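Local atomic coordinates of alpha-1,3-glucanase (Paenibacillus glycanilyticus, PDB entry 6K0P), a protein that hydrolyses alpha-1,3-glucan, a polymer of alpha-1,3-linked glucose, as a member of glycoside hydrolase family 87. Residues M22-S26 against S50-V55; A74-A80 against L135-L141; G292-V298 against N314-F320; G338-I344 against Y369-K374. The protein carries 1 engineered substitution. One frame throughout, in Å; residues are numbered along the deposited sequence.

Contact 1 (M22-S26 against S50-V55); sequences MEAES and SGRSSV. With CA (calcium ion), chain J.
Ser50 OG gives its proton to Glu23 OE2 at 2.5 Å, entering on the syn lone pair, the side that faces the other carboxylate oxygen. That other oxygen, Glu23 OE1, binds the calcium ion at 2.3 Å, so one carboxylate divides its work: one oxygen for the metal, one for a hydroxyl that limits its rotation. Ser50 is doubly employed too, since its backbone O is a calcium ligand at 2.4 Å while OG, anti to the backbone N (chi1 -172°), reaches Glu23. An alanine here would keep the carbonyl ligand but would probably leave Glu23 OE2 without its mate and the carboxylate freer to turn.

Glu25 meets the ion in bidentate fashion, with OE1 and OE2 each 2.5 Å from the calcium. Its chain bends at chi2 (-88°) and passes alongside Ser53, whose backbone O is a further ligand and whose OG bonds to Leu36 O. Gly51 suits its place because its phi is positive and a CB there would run into Glu25 OE2. Beside the site, Ala24 CB packs against Val55 CG2 at 4.0 Å. Asp168, from strand 165-173, completes the shell through O and OD1. Seven oxygens, three carboxylates among their sources, suit a hard divalent cation, whose charge probably offsets theirs; ligands from both segments join loop 50-55 to the turn after strand 20-23.

Contact 2 (A74-A80 against L135-L141); sequences AFVLRNA and LYEDAQL. With GLC (alpha-D-glucopyranose), chain D.
Arg78 has CG anti to its amide nitrogen (chi1 -171°) and an extended chain, while Tyr136 turns its ring back beside its own N (chi1 -77°); together these lay one guanidinium face over Tyr136 CB, 3.5 Å from Arg78 CZ. Guanidinium and ring planes are only 16° apart. The same strand also meets the tyrosine through Ala80, whose CB makes a CH-pi contact over the ring face, 3.9 Å from its centroid.

The backbones pair in regular antiparallel fashion, with six hydrogen bonds between Phe75 and Leu141, Leu77 and Ala139, and Asn79 and Glu137. In this sheet of the N-terminal catalytic region, strand 72-80 lies between 137-143 and 165-173. Leu77 O takes Ala139 N and Asn79 ND2 from opposite faces of its plane. Gln140 O accepts from the O6 hydroxyl of a bound glucose at 2.8 Å.

A water bridges Arg78 NE and Asp138 OD1; Asp138 OD2 instead pairs with Arg350. Arg78 NH1 forms a salt bridge with Asp168, a calcium ligand. A leucine in place of Arg78 would probably leave Asp168 OD2 without its arginine partner and the water without its donor. The arginine is thus a second-shell residue, likely to steady an acidic metal ligand.

Contact 3 (G292-V298 against N314-F320); sequences GMQNVTV and NSSYNTF
Thr297 and Val298 pair in parallel with Thr319 and Phe320, joined by the backbone bonds Thr319 N to Val296 O (2.9 Å) and Val298 N to Thr319 O (2.8 Å), and before them Asn295 and Tyr317 both carry left-handed backbone angles, turning the two chains together. At that bend Asn318 bridges the chains. Its CG sits beside its own backbone N (chi1 -56°), which aims the amide at the neighbouring chain: OD1 takes the N-H of Val296 at 2.9 Å, on a lone pair in the carbonyl plane, while ND2 gives a proton to Met293 O at 3.1 Å from above that carbonyl's plane. Met293 O also accepts from Ser316 N. An asparagine suits the place because one short, flat group offers both a donor and an acceptor.

These are successive coils of a right-handed parallel beta-helix, as expected for the pectate-lyase-like clan. Inside the helix Val298 lies alongside Phe320, CB 3.7 Å from Phe320 CD2, and Met293 CE reaches Phe320 CZ at 3.9 Å; these residues are apolar because they face the core. On the outer side Thr297 and Thr319 point the same way. Gln294 OE1 approaches the edge of the Tyr317 ring, 3.6 Å from CD2, and Gln294 NE2 turns back to bond Gly292 O. A water joins Gln294 NE2, Asn314 O and Ser316 OG, which also hydrogen-bonds Ser340 N of the next coil.

Contact 4 (G338-I344 against Y369-K374); sequences GSSYNVI and YNVGNK
Asn373 OD1 is gripped by two donors of one residue, Asn342 N and Asn342 ND2, each at 3.0 Å. The ND2 proton arrives in the carbonyl plane, whereas the backbone N comes from above it. The two side chains lie side by side, their amide planes only 5° apart, so they stand nearly coplanar rather than face to face. At its other end Asn373 ND2 bonds Ser339 O at 3.0 Å, which further restrains rotation of the amide. Both asparagines keep CG beside the backbone N (chi1 -64° in each), a shared torsion that points the amides the same way and sets Asn342 ND2 beside Asn373 OD1.

Around this pair, Asn370 OD1 takes Gly338 N at 2.7 Å from above its carbonyl plane. Ser340 OG accepts from Val371 N at 3.1 Å and passes its own proton to Gly338 O; a small hydroxyl serves well here because it relays between two backbones. Tyr341 N bonds Val371 O, an oxygen that also sits over the centre of one face of the Tyr341 ring, and Val371 CG2 packs against Tyr341 CZ at 3.8 Å. Gly372 suits its place, since its phi is positive and a CB would collide with Tyr341 CE1. Parallel pairing then begins with Lys374 N to Asn342 O and Ile344 N to Lys374 O.

Farther out, Asn342 OD1 receives Asn318 N and Asn342 ND2 also serves Ser315 O, while Asn373 N bonds Asn397 OD1. Asparagines hydrogen-bonded from coil to coil at one turn form an asparagine ladder, as known in the parallel beta-helices of pectate lyases.

Overall arrangement
The four contacts fall into two neighbouring pairs. Contacts 1 and 2 lie in the N-terminal domain, their centres about 13 Å apart, and meet where Ser54 OG and Tyr136 OH come within 2.8 Å, a probable hydrogen bond; Asp168 connects them chemically. Contacts 3 and 4 join consecutive coils of the beta-helix, centres about 10 Å apart, sewn together by probable hydrogen bonds such as Asn318 O to Val343 N at 2.8 Å. The two pairs are well separated, with about 31 to 37 Å between centres. Sugar is touched directly only in contact 2, through Gln140; the side chains of Asn314 and Asn370 stay about 11 and 10 Å from bound glucose.

Contact 1 (M22-S26 against S50-V55)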
# COMPACT_ATOMS: atom_id res chain seq x y z
N MET A 22 8.62 -14.12 -2.23
CA MET A 22 8.57 -15.48 -1.69
C MET A 22 8.43 -15.43 -0.18
O MET A 22 9.23 -14.78 0.50
CB MET A 22 9.82 -16.25 -2.11
CG MET A 22 9.96 -16.31 -3.63
SD MET A 22 11.08 -17.60 -4.16
CE MET A 22 12.59 -17.00 -3.46
N GLU A 23 7.41 -16.11 0.34
CA GLU A 23 7.19 -16.13 1.78
C GLU A 23 8.17 -17.07 2.46
O GLU A 23 8.40 -18.20 1.99
CB GLU A 23 5.76 -16.58 2.09
CG GLU A 23 4.67 -15.67 1.54
CD GLU A 23 4.59 -14.33 2.26
OE1 GLU A 23 5.27 -14.14 3.29
OE2 GLU A 23 3.82 -13.47 1.78
N ALA A 24 8.75 -16.62 3.57
CA ALA A 24 9.73 -17.44 4.28
C ALA A 24 9.11 -18.75 4.75
O ALA A 24 9.75 -19.81 4.68
CB ALA A 24 10.28 -16.67 5.48
N GLU A 25 7.87 -18.69 5.22
CA GLU A 25 7.18 -19.80 5.88
C GLU A 25 6.65 -20.84 4.91
O GLU A 25 6.01 -21.80 5.36
CB GLU A 25 6.03 -19.26 6.74
CG GLU A 25 4.92 -18.56 5.96
CD GLU A 25 5.17 -17.07 5.73
OE1 GLU A 25 6.33 -16.60 5.83
OE2 GLU A 25 4.18 -16.36 5.44
N SER A 26 6.88 -20.68 3.61
CA SER A 26 6.35 -21.64 2.64
C SER A 26 6.83 -23.04 2.99
O SER A 26 7.97 -23.24 3.42
CB SER A 26 6.84 -21.26 1.25
OG SER A 26 6.66 -22.35 0.34
N SER A 50 3.55 -10.57 6.28
CA SER A 50 2.96 -11.04 5.03
C SER A 50 2.58 -12.51 5.16
O SER A 50 3.37 -13.33 5.64
CB SER A 50 3.99 -10.85 3.91
OG SER A 50 3.42 -11.12 2.63
N GLY A 51 1.36 -12.85 4.75
CA GLY A 51 0.88 -14.20 4.95
C GLY A 51 0.54 -14.52 6.39
O GLY A 51 0.22 -15.68 6.68
N ARG A 52 0.59 -13.53 7.28
CA ARG A 52 0.37 -13.70 8.71
C ARG A 52 1.34 -14.70 9.34
O ARG A 52 1.04 -15.29 10.37
CB ARG A 52 -1.09 -14.03 9.06
CG ARG A 52 -2.08 -13.11 8.36
CD ARG A 52 -1.96 -11.65 8.83
NE ARG A 52 -2.96 -10.85 8.12
CZ ARG A 52 -3.60 -9.80 8.63
NH1 ARG A 52 -3.34 -9.35 9.85
NH2 ARG A 52 -4.51 -9.18 7.88
N SER A 53 2.52 -14.87 8.74
CA SER A 53 3.52 -15.74 9.34
C SER A 53 4.92 -15.32 8.91
O SER A 53 5.13 -14.69 7.87
CB SER A 53 3.26 -17.20 8.98
OG SER A 53 4.24 -18.06 9.54
N SER A 54 5.89 -15.68 9.75
CA SER A 54 7.30 -15.49 9.48
C SER A 54 8.04 -16.68 10.06
O SER A 54 7.46 -17.51 10.77
CB SER A 54 7.84 -14.22 10.15
OG SER A 54 7.31 -13.08 9.55
N VAL A 55 9.34 -16.77 9.77
CA VAL A 55 10.20 -17.77 10.40
C VAL A 55 11.16 -17.03 11.31
O VAL A 55 11.93 -16.18 10.86
CB VAL A 55 10.95 -18.63 9.38
CG1 VAL A 55 11.83 -19.64 10.12
CG2 VAL A 55 9.96 -19.36 8.47
CA CA J . 5.55 -14.27 5.57

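Contact 2 (A74-A80 against L135-L141)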
# COMPACT_ATOMS: atom_id res chain seq x y z
N ALA A 74 19.64 -9.47 -6.85
CA ALA A 74 19.28 -8.47 -5.86
C ALA A 74 18.12 -8.98 -5.02
O ALA A 74 17.30 -9.76 -5.50
CB ALA A 74 18.90 -7.15 -6.53
N PHE A 75 18.07 -8.51 -3.78
CA PHE A 75 17.20 -9.12 -2.77
C PHE A 75 16.69 -8.06 -1.82
O PHE A 75 17.42 -7.14 -1.44
CB PHE A 75 17.97 -10.19 -1.98
CG PHE A 75 18.53 -11.27 -2.85
CD1 PHE A 75 17.75 -12.36 -3.21
CD2 PHE A 75 19.81 -11.16 -3.37
CE1 PHE A 75 18.25 -13.33 -4.04
CE2 PHE A 75 20.30 -12.13 -4.22
CZ PHE A 75 19.53 -13.22 -4.55
N VAL A 76 15.44 -8.22 -1.39
CA VAL A 76 14.88 -7.42 -0.30
C VAL A 76 14.34 -8.38 0.76
O VAL A 76 13.50 -9.24 0.46
CB VAL A 76 13.80 -6.43 -0.76
CG1 VAL A 76 13.28 -5.63 0.44
CG2 VAL A 76 14.36 -5.48 -1.83
N LEU A 77 14.84 -8.25 1.98
CA LEU A 77 14.42 -9.10 3.10
C LEU A 77 13.51 -8.29 4.02
O LEU A 77 13.96 -7.35 4.68
CB LEU A 77 15.65 -9.57 3.87
CG LEU A 77 15.37 -10.63 4.93
CD1 LEU A 77 15.14 -11.99 4.26
CD2 LEU A 77 16.54 -10.68 5.90
N ARG A 78 12.22 -8.66 4.07
CA ARG A 78 11.32 -8.08 5.06
C ARG A 78 11.47 -8.87 6.34
O ARG A 78 11.35 -10.10 6.34
CB ARG A 78 9.86 -8.09 4.59
CG ARG A 78 8.92 -7.29 5.51
CD ARG A 78 7.52 -7.19 4.94
NE ARG A 78 6.76 -6.06 5.49
CZ ARG A 78 5.77 -6.17 6.38
NH1 ARG A 78 5.42 -7.36 6.88
NH2 ARG A 78 5.13 -5.09 6.78
N ASN A 79 11.74 -8.16 7.43
CA ASN A 79 12.18 -8.78 8.66
C ASN A 79 11.78 -7.92 9.85
O ASN A 79 11.44 -6.74 9.70
CB ASN A 79 13.70 -8.97 8.65
CG ASN A 79 14.45 -7.65 8.76
OD1 ASN A 79 14.73 -7.18 9.87
ND2 ASN A 79 14.75 -7.04 7.61
N ALA A 80 11.84 -8.51 11.03
CA ALA A 80 11.68 -7.75 12.27
C ALA A 80 12.85 -8.08 13.19
O ALA A 80 13.19 -9.25 13.38
CB ALA A 80 10.35 -8.07 12.97
N LEU A 135 5.99 -3.49 13.14
CA LEU A 135 7.20 -4.13 13.64
C LEU A 135 8.18 -4.52 12.54
O LEU A 135 9.36 -4.70 12.84
CB LEU A 135 6.81 -5.40 14.41
CG LEU A 135 5.79 -5.20 15.53
CD1 LEU A 135 5.27 -6.56 16.00
CD2 LEU A 135 6.44 -4.46 16.69
N TYR A 136 7.71 -4.66 11.30
CA TYR A 136 8.54 -5.14 10.20
C TYR A 136 9.19 -3.99 9.44
O TYR A 136 8.66 -2.88 9.38
CB TYR A 136 7.72 -6.02 9.25
CG TYR A 136 7.52 -7.39 9.85
CD1 TYR A 136 8.48 -8.38 9.66
CD2 TYR A 136 6.43 -7.68 10.65
CE1 TYR A 136 8.35 -9.63 10.25
CE2 TYR A 136 6.28 -8.94 11.24
CZ TYR A 136 7.25 -9.90 11.03
OH TYR A 136 7.13 -11.15 11.60
N GLU A 137 10.36 -4.27 8.88
CA GLU A 137 11.03 -3.34 7.98
C GLU A 137 11.86 -4.16 7.00
O GLU A 137 11.86 -5.39 7.02
CB GLU A 137 11.83 -2.28 8.73
CG GLU A 137 11.23 -0.87 8.65
CD GLU A 137 11.33 -0.28 7.25
OE1 GLU A 137 10.52 0.61 6.92
OE2 GLU A 137 12.24 -0.68 6.50
N ASP A 138 12.58 -3.46 6.11
CA ASP A 138 13.19 -4.10 4.96
C ASP A 138 14.69 -3.86 4.93
O ASP A 138 15.18 -2.80 5.34
CB ASP A 138 12.62 -3.56 3.65
CG ASP A 138 11.16 -3.93 3.42
OD1 ASP A 138 10.57 -4.69 4.23
OD2 ASP A 138 10.62 -3.43 2.41
N ALA A 139 15.41 -4.83 4.38
CA ALA A 139 16.83 -4.68 4.08
C ALA A 139 17.06 -5.01 2.61
O ALA A 139 16.52 -5.99 2.10
CB ALA A 139 17.67 -5.62 4.95
N GLN A 140 17.86 -4.19 1.94
CA GLN A 140 18.11 -4.31 0.51
C GLN A 140 19.56 -4.69 0.26
O GLN A 140 20.47 -4.13 0.88
CB GLN A 140 17.82 -2.98 -0.21
CG GLN A 140 16.39 -2.44 -0.03
CD GLN A 140 16.15 -1.78 1.32
OE1 GLN A 140 17.06 -1.24 1.94
NE2 GLN A 140 14.91 -1.86 1.80
N LEU A 141 19.79 -5.62 -0.67
CA LEU A 141 21.15 -6.10 -0.92
C LEU A 141 21.29 -6.56 -2.36
O LEU A 141 20.45 -7.30 -2.87
CB LEU A 141 21.46 -7.28 0.01
CG LEU A 141 22.89 -7.81 -0.02
CD1 LEU A 141 23.82 -6.79 0.59
CD2 LEU A 141 22.97 -9.13 0.77
C1 GLC D . 22.12 2.49 1.45
C2 GLC D . 21.59 2.61 2.86
C3 GLC D . 21.82 1.38 3.76
C4 GLC D . 21.53 0.15 2.97
C5 GLC D . 22.44 0.15 1.78
C6 GLC D . 22.34 -1.13 0.97
O1 GLC D . 23.45 2.76 1.45
O2 GLC D . 22.10 3.78 3.44
O3 GLC D . 20.82 1.36 4.74
O4 GLC D . 21.80 -0.97 3.76
O5 GLC D . 21.97 1.18 0.96
O6 GLC D . 21.05 -1.42 0.48
O HOH W 1 7.91 -4.00 3.98

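Contact 3 (G292-V298 against N314-F320)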
# COMPACT_ATOMS: atom_id res chain seq x y z
N GLY A 292 -2.55 20.67 -8.36
CA GLY A 292 -3.09 21.04 -9.65
C GLY A 292 -2.29 20.59 -10.85
O GLY A 292 -2.61 21.01 -11.97
N MET A 293 -1.26 19.76 -10.66
CA MET A 293 -0.39 19.43 -11.78
C MET A 293 -1.12 18.66 -12.87
O MET A 293 -2.09 17.93 -12.61
CB MET A 293 0.86 18.66 -11.32
CG MET A 293 0.62 17.18 -11.06
SD MET A 293 2.10 16.43 -10.36
CE MET A 293 1.69 14.68 -10.48
N GLN A 294 -0.64 18.82 -14.10
CA GLN A 294 -1.24 18.22 -15.28
C GLN A 294 -0.15 17.55 -16.10
O GLN A 294 0.97 18.06 -16.19
CB GLN A 294 -1.93 19.30 -16.16
CG GLN A 294 -2.85 20.26 -15.38
CD GLN A 294 -4.22 19.68 -15.08
OE1 GLN A 294 -4.92 19.20 -15.98
NE2 GLN A 294 -4.62 19.74 -13.81
N ASN A 295 -0.49 16.41 -16.70
CA ASN A 295 0.34 15.77 -17.73
C ASN A 295 1.71 15.34 -17.22
O ASN A 295 2.66 15.22 -18.01
CB ASN A 295 0.47 16.65 -18.98
CG ASN A 295 -0.86 16.98 -19.61
OD1 ASN A 295 -1.27 18.14 -19.66
ND2 ASN A 295 -1.55 15.95 -20.08
N VAL A 296 1.85 15.09 -15.92
CA VAL A 296 3.12 14.69 -15.33
C VAL A 296 3.19 13.17 -15.30
O VAL A 296 2.19 12.50 -15.03
CB VAL A 296 3.26 15.29 -13.91
CG1 VAL A 296 4.45 14.68 -13.15
CG2 VAL A 296 3.40 16.82 -13.98
N THR A 297 4.38 12.62 -15.58
CA THR A 297 4.61 11.18 -15.55
C THR A 297 5.63 10.88 -14.47
O THR A 297 6.71 11.50 -14.43
CB THR A 297 5.11 10.68 -16.90
OG1 THR A 297 4.08 10.88 -17.88
CG2 THR A 297 5.45 9.21 -16.83
N VAL A 298 5.29 9.95 -13.59
CA VAL A 298 6.17 9.45 -12.54
C VAL A 298 6.27 7.95 -12.78
O VAL A 298 5.28 7.23 -12.64
CB VAL A 298 5.62 9.76 -11.15
CG1 VAL A 298 6.47 9.11 -10.07
CG2 VAL A 298 5.52 11.27 -10.94
N ASN A 314 -6.83 18.47 -7.31
CA ASN A 314 -7.23 18.92 -8.64
C ASN A 314 -6.12 18.68 -9.67
O ASN A 314 -5.80 19.54 -10.50
CB ASN A 314 -7.70 20.38 -8.63
CG ASN A 314 -8.52 20.72 -9.86
OD1 ASN A 314 -9.07 19.84 -10.52
ND2 ASN A 314 -8.58 22.01 -10.19
N SER A 315 -5.53 17.49 -9.60
CA SER A 315 -4.42 17.09 -10.45
C SER A 315 -4.95 16.11 -11.48
O SER A 315 -5.52 15.08 -11.10
CB SER A 315 -3.33 16.44 -9.60
OG SER A 315 -2.91 17.33 -8.58
N SER A 316 -4.75 16.41 -12.76
CA SER A 316 -5.42 15.67 -13.82
C SER A 316 -4.46 15.28 -14.93
O SER A 316 -3.43 15.92 -15.16
CB SER A 316 -6.59 16.48 -14.39
OG SER A 316 -7.58 16.62 -13.39
N TYR A 317 -4.81 14.19 -15.62
CA TYR A 317 -4.09 13.74 -16.81
C TYR A 317 -2.66 13.32 -16.48
O TYR A 317 -1.76 13.41 -17.33
CB TYR A 317 -4.10 14.78 -17.94
CG TYR A 317 -5.49 15.21 -18.36
CD1 TYR A 317 -6.24 14.42 -19.22
CD2 TYR A 317 -6.04 16.39 -17.87
CE1 TYR A 317 -7.51 14.81 -19.61
CE2 TYR A 317 -7.32 16.78 -18.24
CZ TYR A 317 -8.04 15.98 -19.11
OH TYR A 317 -9.30 16.37 -19.49
N ASN A 318 -2.42 12.86 -15.26
CA ASN A 318 -1.10 12.42 -14.84
C ASN A 318 -1.00 10.90 -14.94
O ASN A 318 -2.00 10.19 -14.98
CB ASN A 318 -0.81 12.88 -13.41
CG ASN A 318 -0.95 14.37 -13.27
OD1 ASN A 318 -0.16 15.13 -13.83
ND2 ASN A 318 -1.98 14.81 -12.55
N THR A 319 0.24 10.42 -14.97
CA THR A 319 0.52 9.00 -15.11
C THR A 319 1.51 8.60 -14.03
O THR A 319 2.62 9.16 -13.97
CB THR A 319 1.08 8.67 -16.49
OG1 THR A 319 0.10 8.98 -17.49
CG2 THR A 319 1.44 7.19 -16.60
N PHE A 320 1.11 7.67 -13.17
CA PHE A 320 2.00 7.03 -12.20
C PHE A 320 2.06 5.57 -12.62
O PHE A 320 1.05 4.86 -12.54
CB PHE A 320 1.44 7.16 -10.79
CG PHE A 320 1.63 8.52 -10.19
CD1 PHE A 320 0.81 9.58 -10.56
CD2 PHE A 320 2.64 8.76 -9.26
CE1 PHE A 320 0.98 10.84 -10.01
CE2 PHE A 320 2.82 10.03 -8.71
CZ PHE A 320 1.99 11.07 -9.09
O HOH W 2 -7.43 19.22 -12.95
O HOH W 3 -0.83 13.69 -20.66

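Contact 4 (G338-I344 against Y369-K374)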
# COMPACT_ATOMS: atom_id res chain seq x y z
N GLY A 338 -11.11 17.01 -7.29
CA GLY A 338 -11.23 17.31 -8.70
C GLY A 338 -10.30 16.52 -9.59
O GLY A 338 -10.46 16.56 -10.82
N SER A 339 -9.34 15.79 -9.02
CA SER A 339 -8.37 15.05 -9.81
C SER A 339 -9.06 14.07 -10.75
O SER A 339 -9.78 13.16 -10.30
CB SER A 339 -7.41 14.31 -8.88
OG SER A 339 -6.71 15.22 -8.05
N SER A 340 -8.80 14.21 -12.05
CA SER A 340 -9.53 13.48 -13.07
C SER A 340 -8.61 12.98 -14.17
O SER A 340 -7.54 13.55 -14.42
CB SER A 340 -10.62 14.38 -13.68
OG SER A 340 -11.57 14.73 -12.69
N TYR A 341 -9.03 11.90 -14.83
CA TYR A 341 -8.37 11.39 -16.03
C TYR A 341 -6.92 11.00 -15.77
O TYR A 341 -6.07 11.09 -16.66
CB TYR A 341 -8.48 12.36 -17.21
CG TYR A 341 -9.92 12.72 -17.50
CD1 TYR A 341 -10.79 11.77 -18.03
CD2 TYR A 341 -10.42 13.98 -17.21
CE1 TYR A 341 -12.11 12.08 -18.27
CE2 TYR A 341 -11.75 14.30 -17.46
CZ TYR A 341 -12.58 13.34 -17.99
OH TYR A 341 -13.90 13.65 -18.24
N ASN A 342 -6.63 10.55 -14.55
CA ASN A 342 -5.29 10.08 -14.22
C ASN A 342 -5.16 8.59 -14.51
O ASN A 342 -6.14 7.83 -14.44
CB ASN A 342 -4.97 10.35 -12.75
CG ASN A 342 -4.94 11.83 -12.44
OD1 ASN A 342 -3.99 12.53 -12.80
ND2 ASN A 342 -5.99 12.32 -11.79
N VAL A 343 -3.94 8.18 -14.81
CA VAL A 343 -3.58 6.79 -15.07
C VAL A 343 -2.66 6.35 -13.94
O VAL A 343 -1.50 6.77 -13.88
CB VAL A 343 -2.91 6.66 -16.44
CG1 VAL A 343 -2.37 5.24 -16.65
CG2 VAL A 343 -3.91 7.02 -17.54
N ILE A 344 -3.19 5.54 -13.03
CA ILE A 344 -2.42 4.96 -11.94
C ILE A 344 -2.30 3.48 -12.25
O ILE A 344 -3.20 2.70 -11.92
CB ILE A 344 -3.10 5.21 -10.58
CG1 ILE A 344 -3.48 6.69 -10.43
CG2 ILE A 344 -2.23 4.74 -9.42
CD1 ILE A 344 -2.32 7.64 -10.53
N TYR A 369 -16.98 16.32 -9.55
CA TYR A 369 -16.49 15.02 -9.12
C TYR A 369 -15.10 14.77 -9.68
O TYR A 369 -14.73 15.30 -10.73
CB TYR A 369 -17.38 13.90 -9.67
CG TYR A 369 -18.84 13.99 -9.29
CD1 TYR A 369 -19.29 13.43 -8.10
CD2 TYR A 369 -19.76 14.59 -10.13
CE1 TYR A 369 -20.63 13.50 -7.74
CE2 TYR A 369 -21.10 14.66 -9.78
CZ TYR A 369 -21.53 14.11 -8.58
OH TYR A 369 -22.85 14.18 -8.22
N ASN A 370 -14.34 13.93 -8.98
CA ASN A 370 -13.20 13.27 -9.61
C ASN A 370 -13.76 12.25 -10.59
O ASN A 370 -14.55 11.39 -10.20
CB ASN A 370 -12.37 12.53 -8.56
CG ASN A 370 -11.80 13.44 -7.50
OD1 ASN A 370 -12.29 14.53 -7.26
ND2 ASN A 370 -10.75 12.96 -6.84
N VAL A 371 -13.34 12.33 -11.86
CA VAL A 371 -13.92 11.50 -12.90
C VAL A 371 -12.85 10.93 -13.82
O VAL A 371 -11.77 11.51 -14.00
CB VAL A 371 -14.99 12.25 -13.76
CG1 VAL A 371 -16.08 12.86 -12.88
CG2 VAL A 371 -14.34 13.31 -14.65
N GLY A 372 -13.16 9.78 -14.42
CA GLY A 372 -12.36 9.28 -15.52
C GLY A 372 -11.01 8.72 -15.13
O GLY A 372 -10.18 8.50 -16.02
N ASN A 373 -10.78 8.47 -13.85
CA ASN A 373 -9.52 7.91 -13.41
C ASN A 373 -9.50 6.40 -13.63
O ASN A 373 -10.53 5.73 -13.62
CB ASN A 373 -9.30 8.21 -11.93
CG ASN A 373 -9.17 9.70 -11.66
OD1 ASN A 373 -8.14 10.30 -11.96
ND2 ASN A 373 -10.22 10.30 -11.11
N LYS A 374 -8.30 5.87 -13.86
CA LYS A 374 -8.10 4.45 -14.10
C LYS A 374 -6.99 3.99 -13.17
O LYS A 374 -5.82 4.38 -13.34
CB LYS A 374 -7.76 4.17 -15.56
CG LYS A 374 -8.93 4.48 -16.51
CD LYS A 374 -8.55 4.23 -17.96
CE LYS A 374 -9.70 4.58 -18.89
NZ LYS A 374 -10.93 3.79 -18.60
O HOH W 4 -7.70 7.71 -16.90